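Local coordinates for tRNA dimethylallyltransferase (PDB 3EXA), which probably transfers a dimethylallyl group from dimethylallyl diphosphate to adenine 37 of tRNAs that read codons beginning with uridine, at residues G99-Q111 against Y270-A282. Sequence-based numbering, arbitrary orientation.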
ATOM      1  N   GLY A  99      29.189  -6.021  14.598  1.00 27.93           N
ATOM      2  CA  GLY A  99      28.284  -7.115  14.887  1.00 32.87           C
ATOM      3  C   GLY A  99      26.982  -6.993  14.142  1.00 40.47           C
ATOM      4  O   GLY A  99      26.912  -6.309  13.120  1.00 41.87           O
ATOM      5  N   GLY A 100      25.950  -7.667  14.654  1.00 44.88           N
ATOM      6  CA  GLY A 100      24.631  -7.614  14.041  1.00 43.71           C
ATOM      7  C   GLY A 100      24.341  -8.685  13.004  1.00 41.24           C
ATOM      8  O   GLY A 100      25.221  -9.453  12.620  1.00 43.65           O
ATOM      9  N   THR A 101      23.091  -8.747  12.561  1.00 40.42           N
ATOM     10  CA  THR A 101      22.710  -9.718  11.546  1.00 43.84           C
ATOM     11  C   THR A 101      22.803  -9.031  10.193  1.00 37.70           C
ATOM     12  O   THR A 101      22.702  -7.805  10.102  1.00 27.73           O
ATOM     13  CB  THR A 101      21.259 -10.214  11.720  1.00 49.98           C
ATOM     14  OG1 THR A 101      20.353  -9.185  11.301  1.00 60.67           O
ATOM     15  CG2 THR A 101      20.981 -10.566  13.172  1.00 48.25           C
ATOM     16  N   GLY A 102      22.976  -9.833   9.148  1.00 38.18           N
ATOM     17  CA  GLY A 102      23.096  -9.301   7.805  1.00 41.28           C
ATOM     18  C   GLY A 102      21.997  -8.341   7.409  1.00 42.43           C
ATOM     19  O   GLY A 102      22.234  -7.378   6.680  1.00 46.37           O
ATOM     20  N   LEU A 103      20.791  -8.599   7.893  1.00 40.44           N
ATOM     21  CA  LEU A 103      19.650  -7.753   7.582  1.00 38.46           C
ATOM     22  C   LEU A 103      19.844  -6.295   7.965  1.00 36.20           C
ATOM     23  O   LEU A 103      19.530  -5.396   7.183  1.00 41.10           O
ATOM     24  CB  LEU A 103      18.404  -8.280   8.280  1.00 40.71           C
ATOM     25  CG  LEU A 103      17.391  -8.997   7.404  1.00 41.88           C
ATOM     26  CD1 LEU A 103      16.249  -9.475   8.286  1.00 44.26           C
ATOM     27  CD2 LEU A 103      16.883  -8.057   6.321  1.00 34.08           C
ATOM     28  N   TYR A 104      20.355  -6.060   9.168  1.00 32.10           N
ATOM     29  CA  TYR A 104      20.562  -4.700   9.652  1.00 28.53           C
ATOM     30  C   TYR A 104      21.781  -4.023   9.033  1.00 30.57           C
ATOM     31  O   TYR A 104      21.755  -2.819   8.758  1.00 29.08           O
ATOM     32  CB  TYR A 104      20.675  -4.696  11.186  1.00 33.20           C
ATOM     33  CG  TYR A 104      19.365  -4.962  11.914  1.00 32.80           C
ATOM     34  CD1 TYR A 104      18.593  -6.093  11.621  1.00 46.69           C
ATOM     35  CD2 TYR A 104      18.899  -4.086  12.897  1.00 38.18           C
ATOM     36  CE1 TYR A 104      17.382  -6.346  12.289  1.00 41.20           C
ATOM     37  CE2 TYR A 104      17.691  -4.325  13.573  1.00 40.25           C
ATOM     38  CZ  TYR A 104      16.939  -5.457  13.262  1.00 43.80           C
ATOM     39  OH  TYR A 104      15.737  -5.700  13.903  1.00 42.95           O
ATOM     40  N   VAL A 105      22.842  -4.792   8.803  1.00 25.93           N
ATOM     41  CA  VAL A 105      24.050  -4.240   8.207  1.00 26.89           C
ATOM     42  C   VAL A 105      23.850  -3.935   6.728  1.00 25.50           C
ATOM     43  O   VAL A 105      24.245  -2.868   6.263  1.00 34.05           O
ATOM     44  CB  VAL A 105      25.278  -5.191   8.371  1.00 26.54           C
ATOM     45  CG1 VAL A 105      25.533  -5.464   9.842  1.00 20.91           C
ATOM     46  CG2 VAL A 105      25.046  -6.489   7.624  1.00 36.38           C
ATOM     47  N   ASN A 106      23.231  -4.850   5.984  1.00 26.58           N
ATOM     48  CA  ASN A 106      23.008  -4.605   4.557  1.00 26.39           C
ATOM     49  C   ASN A 106      22.080  -3.441   4.307  1.00 24.15           C
ATOM     50  O   ASN A 106      22.246  -2.719   3.332  1.00 25.29           O
ATOM     51  CB  ASN A 106      22.439  -5.833   3.864  1.00 24.58           C
ATOM     52  CG  ASN A 106      23.464  -6.908   3.687  1.00 39.64           C
ATOM     53  OD1 ASN A 106      24.644  -6.705   3.970  1.00 48.03           O
ATOM     54  ND2 ASN A 106      23.032  -8.062   3.207  1.00 49.44           N
ATOM     55  N   ALA A 107      21.105  -3.255   5.186  1.00 24.65           N
ATOM     56  CA  ALA A 107      20.168  -2.165   5.015  1.00 27.50           C
ATOM     57  C   ALA A 107      20.855  -0.812   5.168  1.00 26.05           C
ATOM     58  O   ALA A 107      20.458   0.162   4.537  1.00 25.68           O
ATOM     59  CB  ALA A 107      19.035  -2.299   6.014  1.00 30.84           C
ATOM     60  N   VAL A 108      21.888  -0.760   6.004  1.00 27.51           N
ATOM     61  CA  VAL A 108      22.630   0.477   6.247  1.00 22.48           C
ATOM     62  C   VAL A 108      23.678   0.749   5.177  1.00 23.64           C
ATOM     63  O   VAL A 108      23.805   1.868   4.693  1.00 24.26           O
ATOM     64  CB  VAL A 108      23.356   0.429   7.603  1.00 22.05           C
ATOM     65  CG1 VAL A 108      24.376   1.552   7.690  1.00 15.25           C
ATOM     66  CG2 VAL A 108      22.345   0.526   8.728  1.00 18.49           C
ATOM     67  N   ILE A 109      24.429  -0.281   4.809  1.00 25.28           N
ATOM     68  CA  ILE A 109      25.475  -0.094   3.830  1.00 26.59           C
ATOM     69  C   ILE A 109      24.956   0.066   2.417  1.00 34.56           C
ATOM     70  O   ILE A 109      25.715   0.423   1.519  1.00 43.49           O
ATOM     71  CB  ILE A 109      26.485  -1.249   3.846  1.00 25.30           C
ATOM     72  CG1 ILE A 109      25.820  -2.540   3.371  1.00 33.32           C
ATOM     73  CG2 ILE A 109      27.044  -1.428   5.232  1.00  8.93           C
ATOM     74  CD1 ILE A 109      26.818  -3.672   3.185  1.00 34.29           C
ATOM     75  N   HIS A 110      23.670  -0.196   2.210  1.00 30.37           N
ATOM     76  CA  HIS A 110      23.085  -0.075   0.877  1.00 29.27           C
ATOM     77  C   HIS A 110      21.991   0.980   0.821  1.00 33.12           C
ATOM     78  O   HIS A 110      21.486   1.301  -0.253  1.00 35.40           O
ATOM     79  CB  HIS A 110      22.519  -1.423   0.418  1.00 19.29           C
ATOM     80  CG  HIS A 110      23.568  -2.440   0.099  1.00 25.35           C
ATOM     81  ND1 HIS A 110      23.602  -3.686   0.692  1.00 32.37           N
ATOM     82  CD2 HIS A 110      24.613  -2.408  -0.761  1.00 32.20           C
ATOM     83  CE1 HIS A 110      24.620  -4.375   0.211  1.00 35.84           C
ATOM     84  NE2 HIS A 110      25.252  -3.621  -0.675  1.00 35.03           N
ATOM     85  N   GLN A 111      21.625   1.524   1.975  1.00 37.28           N
ATOM     86  CA  GLN A 111      20.583   2.543   2.019  1.00 42.05           C
ATOM     87  C   GLN A 111      19.307   2.082   1.316  1.00 43.47           C
ATOM     88  O   GLN A 111      18.723   2.835   0.535  1.00 43.86           O
ATOM     89  CB  GLN A 111      21.075   3.835   1.359  1.00 42.06           C
ATOM     90  CG  GLN A 111      22.097   4.595   2.156  1.00 43.26           C
ATOM     91  CD  GLN A 111      21.604   4.931   3.543  1.00 48.98           C
ATOM     92  OE1 GLN A 111      21.563   4.075   4.432  1.00 53.67           O
ATOM     93  NE2 GLN A 111      21.213   6.181   3.738  1.00 55.31           N
ATOM     94  N   TYR A 270      22.936 -20.738  14.787  1.00 29.85           N
ATOM     95  CA  TYR A 270      22.795 -19.341  14.409  1.00 29.48           C
ATOM     96  C   TYR A 270      24.133 -18.725  13.988  1.00 27.26           C
ATOM     97  O   TYR A 270      24.167 -17.816  13.159  1.00 24.12           O
ATOM     98  CB  TYR A 270      22.172 -18.564  15.570  1.00 29.94           C
ATOM     99  CG  TYR A 270      21.983 -17.090  15.315  1.00 33.09           C
ATOM    100  CD1 TYR A 270      22.973 -16.172  15.660  1.00 32.45           C
ATOM    101  CD2 TYR A 270      20.810 -16.611  14.735  1.00 39.18           C
ATOM    102  CE1 TYR A 270      22.800 -14.810  15.434  1.00 38.54           C
ATOM    103  CE2 TYR A 270      20.627 -15.254  14.501  1.00 41.51           C
ATOM    104  CZ  TYR A 270      21.623 -14.361  14.853  1.00 41.44           C
ATOM    105  OH  TYR A 270      21.448 -13.019  14.611  1.00 53.32           O
ATOM    106  N   ALA A 271      25.230 -19.221  14.556  1.00 23.80           N
ATOM    107  CA  ALA A 271      26.551 -18.717  14.197  1.00 22.78           C
ATOM    108  C   ALA A 271      26.848 -19.202  12.781  1.00 24.72           C
ATOM    109  O   ALA A 271      27.281 -18.432  11.923  1.00 18.65           O
ATOM    110  CB  ALA A 271      27.613 -19.246  15.167  1.00 14.45           C
ATOM    111  N   LYS A 272      26.602 -20.488  12.541  1.00 17.88           N
ATOM    112  CA  LYS A 272      26.834 -21.080  11.227  1.00 24.72           C
ATOM    113  C   LYS A 272      26.046 -20.335  10.141  1.00 27.53           C
ATOM    114  O   LYS A 272      26.511 -20.204   9.011  1.00 28.26           O
ATOM    115  CB  LYS A 272      26.429 -22.560  11.245  1.00 28.76           C
ATOM    116  CG  LYS A 272      26.612 -23.302   9.925  1.00 27.85           C
ATOM    117  CD  LYS A 272      25.900 -24.656   9.976  1.00 38.53           C
ATOM    118  CE  LYS A 272      24.382 -24.461  10.150  1.00 48.49           C
ATOM    119  NZ  LYS A 272      23.599 -25.720  10.365  1.00 42.10           N
ATOM    120  N   ARG A 273      24.858 -19.847  10.489  1.00 22.12           N
ATOM    121  CA  ARG A 273      24.037 -19.122   9.538  1.00 24.05           C
ATOM    122  C   ARG A 273      24.544 -17.707   9.333  1.00 24.76           C
ATOM    123  O   ARG A 273      24.464 -17.169   8.232  1.00 24.29           O
ATOM    124  CB  ARG A 273      22.582 -19.093  10.003  1.00 34.25           C
ATOM    125  CG  ARG A 273      21.717 -20.070   9.241  1.00 37.99           C
ATOM    126  CD  ARG A 273      20.523 -20.558  10.035  1.00 41.80           C
ATOM    127  NE  ARG A 273      19.829 -21.594   9.278  1.00 57.83           N
ATOM    128  CZ  ARG A 273      20.406 -22.708   8.834  1.00 63.34           C
ATOM    129  NH1 ARG A 273      19.697 -23.595   8.147  1.00 61.12           N
ATOM    130  NH2 ARG A 273      21.690 -22.942   9.083  1.00 59.61           N
ATOM    131  N   GLN A 274      25.071 -17.101  10.385  1.00 16.37           N
ATOM    132  CA  GLN A 274      25.581 -15.747  10.263  1.00 21.20           C
ATOM    133  C   GLN A 274      26.834 -15.728   9.392  1.00 25.01           C
ATOM    134  O   GLN A 274      27.044 -14.800   8.611  1.00 24.08           O
ATOM    135  CB  GLN A 274      25.863 -15.169  11.649  1.00 19.43           C
ATOM    136  CG  GLN A 274      24.597 -14.748  12.377  1.00 32.97           C
ATOM    137  CD  GLN A 274      24.062 -13.414  11.882  1.00 50.26           C
ATOM    138  OE1 GLN A 274      24.667 -12.365  12.129  1.00 55.66           O
ATOM    139  NE2 GLN A 274      22.928 -13.444  11.173  1.00 52.13           N
ATOM    140  N   LEU A 275      27.655 -16.766   9.522  1.00 23.34           N
ATOM    141  CA  LEU A 275      28.882 -16.889   8.740  1.00 21.78           C
ATOM    142  C   LEU A 275      28.541 -17.099   7.267  1.00 22.36           C
ATOM    143  O   LEU A 275      29.142 -16.482   6.385  1.00 22.12           O
ATOM    144  CB  LEU A 275      29.717 -18.064   9.258  1.00 18.27           C
ATOM    145  CG  LEU A 275      30.884 -17.702  10.186  1.00 21.18           C
ATOM    146  CD1 LEU A 275      31.312 -18.910  11.004  1.00 22.23           C
ATOM    147  CD2 LEU A 275      32.042 -17.199   9.335  1.00  7.59           C
ATOM    148  N   THR A 276      27.571 -17.968   7.008  1.00 12.20           N
ATOM    149  CA  THR A 276      27.154 -18.246   5.648  1.00 17.00           C
ATOM    150  C   THR A 276      26.680 -16.966   4.971  1.00 20.52           C
ATOM    151  O   THR A 276      27.063 -16.668   3.839  1.00 30.04           O
ATOM    152  CB  THR A 276      26.040 -19.315   5.622  1.00 14.82           C
ATOM    153  OG1 THR A 276      26.635 -20.608   5.810  1.00 22.80           O
ATOM    154  CG2 THR A 276      25.284 -19.290   4.300  1.00  9.06           C
ATOM    155  N   TRP A 277      25.872 -16.189   5.671  1.00 17.16           N
ATOM    156  CA  TRP A 277      25.390 -14.955   5.102  1.00 18.19           C
ATOM    157  C   TRP A 277      26.524 -14.003   4.748  1.00 18.69           C
ATOM    158  O   TRP A 277      26.551 -13.480   3.643  1.00 18.13           O
ATOM    159  CB  TRP A 277      24.439 -14.261   6.062  1.00 26.53           C
ATOM    160  CG  TRP A 277      23.858 -13.026   5.487  1.00 45.39           C
ATOM    161  CD1 TRP A 277      23.700 -11.835   6.119  1.00 43.63           C
ATOM    162  CD2 TRP A 277      23.313 -12.865   4.169  1.00 58.59           C
ATOM    163  NE1 TRP A 277      23.092 -10.932   5.281  1.00 51.69           N
ATOM    164  CE2 TRP A 277      22.851 -11.533   4.072  1.00 58.29           C
ATOM    165  CE3 TRP A 277      23.188 -13.707   3.048  1.00 58.96           C
ATOM    166  CZ2 TRP A 277      22.247 -11.029   2.914  1.00 60.48           C
ATOM    167  CZ3 TRP A 277      22.588 -13.203   1.891  1.00 54.14           C
ATOM    168  CH2 TRP A 277      22.135 -11.872   1.833  1.00 58.93           C
ATOM    169  N   PHE A 278      27.465 -13.770   5.662  1.00 15.57           N
ATOM    170  CA  PHE A 278      28.555 -12.849   5.354  1.00 16.57           C
ATOM    171  C   PHE A 278      29.553 -13.393   4.340  1.00 17.90           C
ATOM    172  O   PHE A 278      30.112 -12.631   3.552  1.00 14.18           O
ATOM    173  CB  PHE A 278      29.268 -12.416   6.638  1.00 22.50           C
ATOM    174  CG  PHE A 278      28.435 -11.524   7.497  1.00 22.21           C
ATOM    175  CD1 PHE A 278      28.147 -11.873   8.808  1.00 27.64           C
ATOM    176  CD2 PHE A 278      27.870 -10.365   6.967  1.00 27.54           C
ATOM    177  CE1 PHE A 278      27.293 -11.087   9.582  1.00 36.92           C
ATOM    178  CE2 PHE A 278      27.012  -9.568   7.729  1.00 26.20           C
ATOM    179  CZ  PHE A 278      26.722  -9.929   9.041  1.00 25.30           C
ATOM    180  N   ARG A 279      29.766 -14.705   4.362  1.00 18.13           N
ATOM    181  CA  ARG A 279      30.673 -15.348   3.419  1.00 23.59           C
ATOM    182  C   ARG A 279      30.120 -15.146   2.018  1.00 25.11           C
ATOM    183  O   ARG A 279      30.859 -15.156   1.031  1.00 33.79           O
ATOM    184  CB  ARG A 279      30.781 -16.852   3.699  1.00 22.96           C
ATOM    185  CG  ARG A 279      31.811 -17.232   4.741  1.00 22.76           C
ATOM    186  CD  ARG A 279      33.206 -16.883   4.246  1.00 33.28           C
ATOM    187  NE  ARG A 279      34.265 -17.318   5.156  1.00 45.01           N
ATOM    188  CZ  ARG A 279      35.563 -17.243   4.873  1.00 50.46           C
ATOM    189  NH1 ARG A 279      35.961 -16.753   3.703  1.00 54.92           N
ATOM    190  NH2 ARG A 279      36.463 -17.658   5.751  1.00 51.23           N
ATOM    191  N   ASN A 280      28.809 -14.956   1.942  1.00 28.57           N
ATOM    192  CA  ASN A 280      28.134 -14.759   0.667  1.00 30.26           C
ATOM    193  C   ASN A 280      28.163 -13.298   0.239  1.00 33.33           C
ATOM    194  O   ASN A 280      27.678 -12.958  -0.839  1.00 33.26           O
ATOM    195  CB  ASN A 280      26.682 -15.232   0.770  1.00 32.75           C
ATOM    196  CG  ASN A 280      26.190 -15.870  -0.508  1.00 37.26           C
ATOM    197  OD1 ASN A 280      24.994 -16.083  -0.689  1.00 47.10           O
ATOM    198  ND2 ASN A 280      27.118 -16.193  -1.401  1.00 46.14           N
ATOM    199  N   LYS A 281      28.720 -12.429   1.079  1.00 29.17           N
ATOM    200  CA  LYS A 281      28.800 -11.009   0.730  1.00 31.26           C
ATOM    201  C   LYS A 281      30.163 -10.675   0.117  1.00 26.75           C
ATOM    202  O   LYS A 281      31.195 -10.873   0.746  1.00 32.90           O
ATOM    203  CB  LYS A 281      28.562 -10.137   1.968  1.00 27.40           C
ATOM    204  CG  LYS A 281      27.170 -10.264   2.564  1.00 36.94           C
ATOM    205  CD  LYS A 281      26.461  -8.925   2.591  1.00 28.40           C
ATOM    206  CE  LYS A 281      26.279  -8.366   1.187  1.00 35.72           C
ATOM    207  NZ  LYS A 281      25.657  -7.008   1.205  1.00 29.39           N
ATOM    208  N   ALA A 282      30.165 -10.177  -1.114  1.00 30.23           N
ATOM    209  CA  ALA A 282      31.413  -9.819  -1.778  1.00 40.27           C
ATOM    210  C   ALA A 282      31.967  -8.529  -1.169  1.00 37.98           C
ATOM    211  O   ALA A 282      31.204  -7.693  -0.675  1.00 34.71           O
ATOM    212  CB  ALA A 282      31.181  -9.639  -3.286  1.00 44.28           C
TER
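Trp277 lays the edge of its indole against the first turn of helix 102-110. Its CG lies anti to the backbone N (chi1 -177°), and this carries the ring across to Gly102. From CB outward, CD1 is the first ring atom to touch, close to Gly102 CA. Next, NE1 comes within 3.0 Å of Gly102 CA, nearly in the ring plane. Gly102 has no side chain, and the indole fills the space where a CB would lie. Further along, CE2 and CZ2 lie close to the Asn106 amide, which meets the ring obliquely, with Asn106 ND2 3.1 Å from Trp277 CZ2 and the two planes 56° apart. Trp277 CH2 is more distant, 4.1 Å from Asn106 ND2. With Trp277 replaced by alanine, a gap is likely to open beside Gly102, and the Asn106 amide would probably lose the ring it lies against.

Lys281, just past the helix end, approaches the same amide: its NZ gives a weak hydrogen bond of 3.0 Å to Asn106 OD1. That NZ also lies at the edge of the His110 ring. Phe278 takes Val105 CG2 at its ring edge, 3.7 Å from CE2.

Thr101, at the N-cap position, and residues 272-279 probably contact the substrate tRNA, as in related enzymes. Thr101 OG1 is hydrogen-bonded to Asn132 OD1 of the second subunit. The two helix segments run 25° from parallel. Phe278 also packs on Met194 of strand 191-198, beside the predicted ATP-binding P-loop, while Ala107 and Val108 pack on helix 74-90.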